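Local structure of ABC transporter binding protein AcbH (Actinoplanes, 3OO8) at residues A[107-110]-A[111-115]; A[316-319]-A[320-324]. The protein binds beta-D-galactopyranose as the extracellular solute receptor of a bacterial ABC transporter, with an exclusive preference for that sugar. The protein carries 2 engineered substitutions. All blocks are in the same frame, centred on the assembly; numbering follows the deposited sequence.

Interaction 1 of 2, residues A[107-110]-A[111-115]; sequences DDVW and DKIGG
I113 lays its CD1 methyl over the indole of W110. The contact is a CH-pi interaction: CD1 sits 4.1 Å from the centroid of the W110 five-membered ring and 14° off the ring normal. I113 holds CG1 between its backbone N and carbonyl carbon (chi1 69°). CG1 then runs back along the helix, and an extended chi2 carries CD1 onto the ring. The same methyl also meets V109, with I113 CD1 4.0 Å from V109 CG1. It is thus shared by an aromatic face and an aliphatic branch from the preceding turn. G114 comes close to the six-membered ring obliquely, its CA 3.8 Å from W110 CE3.

Backbone bonds run along the short helix 107-113. D111 N bonds to D107 O at 2.9 Å. V109 O is gripped twice: I113 N reaches it in the carbonyl plane, while K112 N comes from above that plane. The first is an alpha-helical i+4 bond and the second an i+3 bond. G114 N, at the start of a 3-10 segment, donates to W110 O at 2.8 Å. Within the first turn, D108 OD1 accepts the N-H of V109, its own neighbour, while its OD2 forms a salt bridge with K316.

Other parts of the fold fix the polar ends. D107 bonds through its carboxylate to H131 and the backbone N of Y132. W110 NE1 donates to L134 O, and its ring stacks with Y132. Helix 107-113 therefore lies against strand 134-147, with V109 on V135 and W110 on P136. V109 also touches K316 and Q320 of helix 312-322.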
ATOM      1  N   ASP A 107      -2.626 -12.643  20.007  1.00 15.36           N
ATOM      2  CA  ASP A 107      -1.305 -13.218  20.131  1.00 17.53           C
ATOM      3  C   ASP A 107      -1.433 -14.733  20.039  1.00 17.20           C
ATOM      4  O   ASP A 107      -0.515 -15.394  19.574  1.00 16.50           O
ATOM      5  CB  ASP A 107      -0.645 -12.833  21.467  1.00 17.93           C
ATOM      6  CG  ASP A 107      -0.384 -11.345  21.590  1.00 25.77           C
ATOM      7  OD1 ASP A 107      -0.267 -10.672  20.551  1.00 19.64           O
ATOM      8  OD2 ASP A 107      -0.246 -10.847  22.723  1.00 29.04           O
ATOM      9  N   ASP A 108      -2.540 -15.276  20.555  1.00 16.26           N
ATOM     10  CA  ASP A 108      -2.784 -16.706  20.492  1.00 16.87           C
ATOM     11  C   ASP A 108      -2.921 -17.263  19.070  1.00 17.47           C
ATOM     12  O   ASP A 108      -2.334 -18.288  18.734  1.00 18.88           O
ATOM     13  CB  ASP A 108      -3.922 -17.156  21.428  1.00 18.73           C
ATOM     14  CG  ASP A 108      -5.221 -16.396  21.228  1.00 19.63           C
ATOM     15  OD1 ASP A 108      -5.346 -15.488  20.354  1.00 16.69           O
ATOM     16  OD2 ASP A 108      -6.178 -16.734  21.955  1.00 22.01           O
ATOM     17  N   VAL A 109      -3.657 -16.551  18.220  1.00 15.74           N
ATOM     18  CA  VAL A 109      -3.727 -16.885  16.803  1.00 14.75           C
ATOM     19  C   VAL A 109      -2.328 -16.881  16.206  1.00 14.38           C
ATOM     20  O   VAL A 109      -1.957 -17.791  15.468  1.00 14.65           O
ATOM     21  CB  VAL A 109      -4.587 -15.838  16.049  1.00 13.72           C
ATOM     22  CG1 VAL A 109      -4.499 -16.048  14.519  1.00 15.37           C
ATOM     23  CG2 VAL A 109      -6.052 -15.926  16.528  1.00 13.82           C
ATOM     24  N   TRP A 110      -1.544 -15.857  16.543  1.00 13.01           N
ATOM     25  CA  TRP A 110      -0.194 -15.708  16.004  1.00 14.16           C
ATOM     26  C   TRP A 110       0.817 -16.753  16.483  1.00 15.01           C
ATOM     27  O   TRP A 110       1.752 -17.081  15.773  1.00 15.84           O
ATOM     28  CB  TRP A 110       0.287 -14.246  16.141  1.00 12.02           C
ATOM     29  CG  TRP A 110      -0.218 -13.364  14.989  1.00 10.00           C
ATOM     30  CD1 TRP A 110      -1.394 -12.703  14.923  1.00  8.24           C
ATOM     31  CD2 TRP A 110       0.474 -13.112  13.776  1.00 12.01           C
ATOM     32  NE1 TRP A 110      -1.482 -12.013  13.708  1.00 10.31           N
ATOM     33  CE2 TRP A 110      -0.342 -12.261  12.997  1.00 11.45           C
ATOM     34  CE3 TRP A 110       1.707 -13.532  13.268  1.00 13.11           C
ATOM     35  CZ2 TRP A 110       0.039 -11.808  11.735  1.00  9.86           C
ATOM     36  CZ3 TRP A 110       2.101 -13.089  12.009  1.00 13.33           C
ATOM     37  CH2 TRP A 110       1.260 -12.224  11.254  1.00 12.28           C
ATOM     38  N   ASP A 111       0.558 -17.335  17.655  1.00 16.49           N
ATOM     39  CA  ASP A 111       1.382 -18.445  18.125  1.00 20.18           C
ATOM     40  C   ASP A 111       1.256 -19.612  17.128  1.00 20.14           C
ATOM     41  O   ASP A 111       2.194 -20.390  16.934  1.00 22.82           O
ATOM     42  CB  ASP A 111       0.891 -18.908  19.506  1.00 17.94           C
ATOM     43  CG  ASP A 111       1.214 -17.936  20.625  1.00 27.47           C
ATOM     44  OD1 ASP A 111       2.134 -17.107  20.480  1.00 33.21           O
ATOM     45  OD2 ASP A 111       0.538 -18.026  21.675  1.00 31.50           O
ATOM     46  N   LYS A 112       0.100 -19.733  16.484  1.00 18.81           N
ATOM     47  CA  LYS A 112      -0.119 -20.819  15.528  1.00 19.94           C
ATOM     48  C   LYS A 112       0.295 -20.455  14.104  1.00 19.04           C
ATOM     49  O   LYS A 112       0.863 -21.282  13.370  1.00 21.51           O
ATOM     50  CB  LYS A 112      -1.593 -21.194  15.557  1.00 21.70           C
ATOM     51  CG  LYS A 112      -2.096 -21.969  14.357  1.00 28.12           C
ATOM     52  CD  LYS A 112      -1.948 -23.470  14.525  1.00 38.21           C
ATOM     53  CE  LYS A 112      -2.892 -24.179  13.553  1.00 41.53           C
ATOM     54  NZ  LYS A 112      -2.590 -25.630  13.417  1.00 46.64           N
ATOM     55  N   ILE A 113       0.018 -19.225  13.698  1.00 17.31           N
ATOM     56  CA  ILE A 113       0.304 -18.880  12.312  1.00 17.58           C
ATOM     57  C   ILE A 113       1.610 -18.130  12.059  1.00 16.41           C
ATOM     58  O   ILE A 113       1.993 -17.969  10.904  1.00 14.80           O
ATOM     59  CB  ILE A 113      -0.816 -18.025  11.685  1.00 14.60           C
ATOM     60  CG1 ILE A 113      -0.833 -16.630  12.308  1.00 15.55           C
ATOM     61  CG2 ILE A 113      -2.190 -18.684  11.884  1.00 17.91           C
ATOM     62  CD1 ILE A 113      -1.807 -15.682  11.609  1.00 16.83           C
ATOM     63  N   GLY A 114       2.282 -17.672  13.114  1.00 17.39           N
ATOM     64  CA  GLY A 114       3.462 -16.834  12.979  1.00 15.84           C
ATOM     65  C   GLY A 114       4.573 -17.382  12.094  1.00 18.00           C
ATOM     66  O   GLY A 114       5.269 -16.617  11.440  1.00 17.12           O
ATOM     67  N   GLY A 115       4.743 -18.706  12.065  1.00 19.05           N
ATOM     68  CA  GLY A 115       5.807 -19.341  11.286  1.00 18.55           C
ATOM     69  C   GLY A 115       5.674 -19.126   9.794  1.00 21.04           C
ATOM     70  O   GLY A 115       6.630 -19.314   9.035  1.00 23.17           O
TER

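Interaction 2 of 2, residues A[316-319]-A[320-324]; sequences KKVL and QYIGT
V318 overlaps I322 one helical turn on, with V318 CG1 4.1 Å from I322 CD1. The V318 branch that touches lies opposite its backbone N (chi1 175°). I322 CG1 passes across the end of the V318 carbonyl, 3.4 Å from V318 O, the atom that also accepts the I322 N-H.

Four i+4 backbone bonds carry the turn. Q320 N donates to K316 O at 3.0 Å, and Y321 N to K317 O at 3.2 Å. I322 N meets V318 O in the carbonyl plane, and G323 N reaches L319 O. The Q320 side chain runs back past the acceptor of the first bond, its CG 3.3 Å from K316 O.

The helix stops at G323, the centre of an inverse gamma turn. T324, the N-cap of helix 325-332, links the end of helix 312-322 to the start of the next. Its OG1 donates to Y321 O at 2.7 Å, and the same hydroxyl caps A327 N.

Y321 packs on helix 39-56, where K317 NZ also bonds to T56 O. L319 and I322 face the sheet, touching V135 of strand 134-147 and F303 of strand 301-304.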
ATOM      1  N   LYS A 316     -11.441 -16.800  16.442  1.00 11.48           N
ATOM      2  CA  LYS A 316     -10.010 -17.052  16.387  1.00 11.81           C
ATOM      3  C   LYS A 316      -9.671 -18.266  15.533  1.00 11.49           C
ATOM      4  O   LYS A 316      -8.644 -18.280  14.882  1.00 13.71           O
ATOM      5  CB  LYS A 316      -9.430 -17.188  17.804  1.00 11.08           C
ATOM      6  CG  LYS A 316      -9.309 -15.864  18.522  1.00 10.24           C
ATOM      7  CD  LYS A 316      -8.886 -16.073  19.994  1.00 13.30           C
ATOM      8  CE  LYS A 316      -8.722 -14.750  20.709  1.00 15.82           C
ATOM      9  NZ  LYS A 316      -8.380 -15.008  22.169  1.00 17.42           N
ATOM     10  N   LYS A 317     -10.533 -19.284  15.512  1.00 14.28           N
ATOM     11  CA  LYS A 317     -10.243 -20.454  14.679  1.00 13.47           C
ATOM     12  C   LYS A 317     -10.306 -20.064  13.218  1.00 13.03           C
ATOM     13  O   LYS A 317      -9.499 -20.520  12.419  1.00 12.86           O
ATOM     14  CB  LYS A 317     -11.247 -21.593  14.910  1.00 14.93           C
ATOM     15  CG  LYS A 317     -11.152 -22.249  16.288  1.00 20.57           C
ATOM     16  CD  LYS A 317     -11.950 -23.568  16.306  1.00 32.32           C
ATOM     17  CE  LYS A 317     -11.388 -24.593  15.307  1.00 38.55           C
ATOM     18  NZ  LYS A 317     -12.004 -25.967  15.370  1.00 44.58           N
ATOM     19  N   VAL A 318     -11.264 -19.195  12.898  1.00 10.32           N
ATOM     20  CA  VAL A 318     -11.435 -18.728  11.519  1.00 10.09           C
ATOM     21  C   VAL A 318     -10.212 -17.880  11.145  1.00 11.65           C
ATOM     22  O   VAL A 318      -9.678 -17.992  10.038  1.00 10.92           O
ATOM     23  CB  VAL A 318     -12.787 -18.022  11.288  1.00  8.59           C
ATOM     24  CG1 VAL A 318     -12.847 -17.436   9.857  1.00  9.07           C
ATOM     25  CG2 VAL A 318     -13.942 -19.017  11.425  1.00 11.74           C
ATOM     26  N   LEU A 319      -9.756 -17.014  12.052  1.00 10.49           N
ATOM     27  CA  LEU A 319      -8.538 -16.252  11.765  1.00 10.52           C
ATOM     28  C   LEU A 319      -7.322 -17.148  11.520  1.00 11.66           C
ATOM     29  O   LEU A 319      -6.491 -16.846  10.671  1.00 11.82           O
ATOM     30  CB  LEU A 319      -8.238 -15.263  12.894  1.00 11.36           C
ATOM     31  CG  LEU A 319      -9.125 -14.017  13.019  1.00  9.93           C
ATOM     32  CD1 LEU A 319      -8.764 -13.208  14.289  1.00 12.27           C
ATOM     33  CD2 LEU A 319      -9.077 -13.095  11.772  1.00 12.63           C
ATOM     34  N   GLN A 320      -7.171 -18.219  12.307  1.00 12.15           N
ATOM     35  CA  GLN A 320      -6.080 -19.160  12.073  1.00 12.88           C
ATOM     36  C   GLN A 320      -6.115 -19.704  10.656  1.00 13.47           C
ATOM     37  O   GLN A 320      -5.075 -19.822  10.024  1.00 14.23           O
ATOM     38  CB  GLN A 320      -6.117 -20.295  13.100  1.00 13.43           C
ATOM     39  CG  GLN A 320      -5.743 -19.769  14.437  1.00 17.26           C
ATOM     40  CD  GLN A 320      -5.899 -20.780  15.568  1.00 24.35           C
ATOM     41  OE1 GLN A 320      -6.161 -21.954  15.335  1.00 27.73           O
ATOM     42  NE2 GLN A 320      -5.721 -20.319  16.797  1.00 24.83           N
ATOM     43  N   TYR A 321      -7.305 -20.024  10.166  1.00 11.75           N
ATOM     44  CA  TYR A 321      -7.459 -20.501   8.792  1.00 11.73           C
ATOM     45  C   TYR A 321      -7.094 -19.417   7.789  1.00 11.84           C
ATOM     46  O   TYR A 321      -6.418 -19.681   6.766  1.00 11.44           O
ATOM     47  CB  TYR A 321      -8.888 -21.033   8.566  1.00 11.90           C
ATOM     48  CG  TYR A 321      -9.124 -21.342   7.100  1.00 10.56           C
ATOM     49  CD1 TYR A 321      -8.755 -22.580   6.567  1.00 15.07           C
ATOM     50  CD2 TYR A 321      -9.619 -20.384   6.252  1.00 14.05           C
ATOM     51  CE1 TYR A 321      -8.897 -22.832   5.225  1.00 21.23           C
ATOM     52  CE2 TYR A 321      -9.787 -20.641   4.936  1.00 20.03           C
ATOM     53  CZ  TYR A 321      -9.413 -21.838   4.427  1.00 18.14           C
ATOM     54  OH  TYR A 321      -9.596 -22.024   3.069  1.00 28.83           O
ATOM     55  N   ILE A 322      -7.531 -18.193   8.066  1.00  9.21           N
ATOM     56  CA  ILE A 322      -7.254 -17.101   7.140  1.00  9.72           C
ATOM     57  C   ILE A 322      -5.738 -16.870   7.028  1.00  9.80           C
ATOM     58  O   ILE A 322      -5.237 -16.460   5.963  1.00 11.01           O
ATOM     59  CB  ILE A 322      -8.005 -15.813   7.607  1.00  9.61           C
ATOM     60  CG1 ILE A 322      -9.507 -15.976   7.327  1.00 11.76           C
ATOM     61  CG2 ILE A 322      -7.417 -14.548   6.946  1.00 10.99           C
ATOM     62  CD1 ILE A 322     -10.395 -14.794   7.805  1.00  9.59           C
ATOM     63  N   GLY A 323      -5.029 -17.079   8.126  1.00 10.32           N
ATOM     64  CA  GLY A 323      -3.560 -16.878   8.145  1.00 10.91           C
ATOM     65  C   GLY A 323      -2.801 -18.059   7.584  1.00 10.93           C
ATOM     66  O   GLY A 323      -1.803 -18.483   8.185  1.00 12.78           O
ATOM     67  N   THR A 324      -3.235 -18.556   6.423  1.00 12.19           N
ATOM     68  CA  THR A 324      -2.524 -19.675   5.763  1.00  9.75           C
ATOM     69  C   THR A 324      -2.333 -19.387   4.291  1.00 10.88           C
ATOM     70  O   THR A 324      -3.095 -18.602   3.710  1.00 10.99           O
ATOM     71  CB  THR A 324      -3.311 -21.032   5.905  1.00 13.14           C
ATOM     72  OG1 THR A 324      -4.562 -20.936   5.241  1.00 13.60           O
ATOM     73  CG2 THR A 324      -3.541 -21.397   7.372  1.00 11.24           C
TER

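Interactions 1 and 2 are local contacts along two neighbouring helices, 107-113 and 312-322, with centres 9 Å apart. A salt bridge joins them: K316 NZ lies 2.8 Å from D108 OD2. Apolar packing continues beside it, with V109 CG2 3.8 Å from K316 CG. At the other end, I113 CG2 lies 3.6 Å from Q320 O, and I113 CB 3.7 Å from G323 O. Side chains of both helices touch V135, so the two pack on the same strand, 134-147. Both contacts lie away from the residues that bind beta-D-galactose. Glycerol, probably from the crystallisation liquor, lies about 5 Å from the W110 side chain and about 4 Å from that of K316.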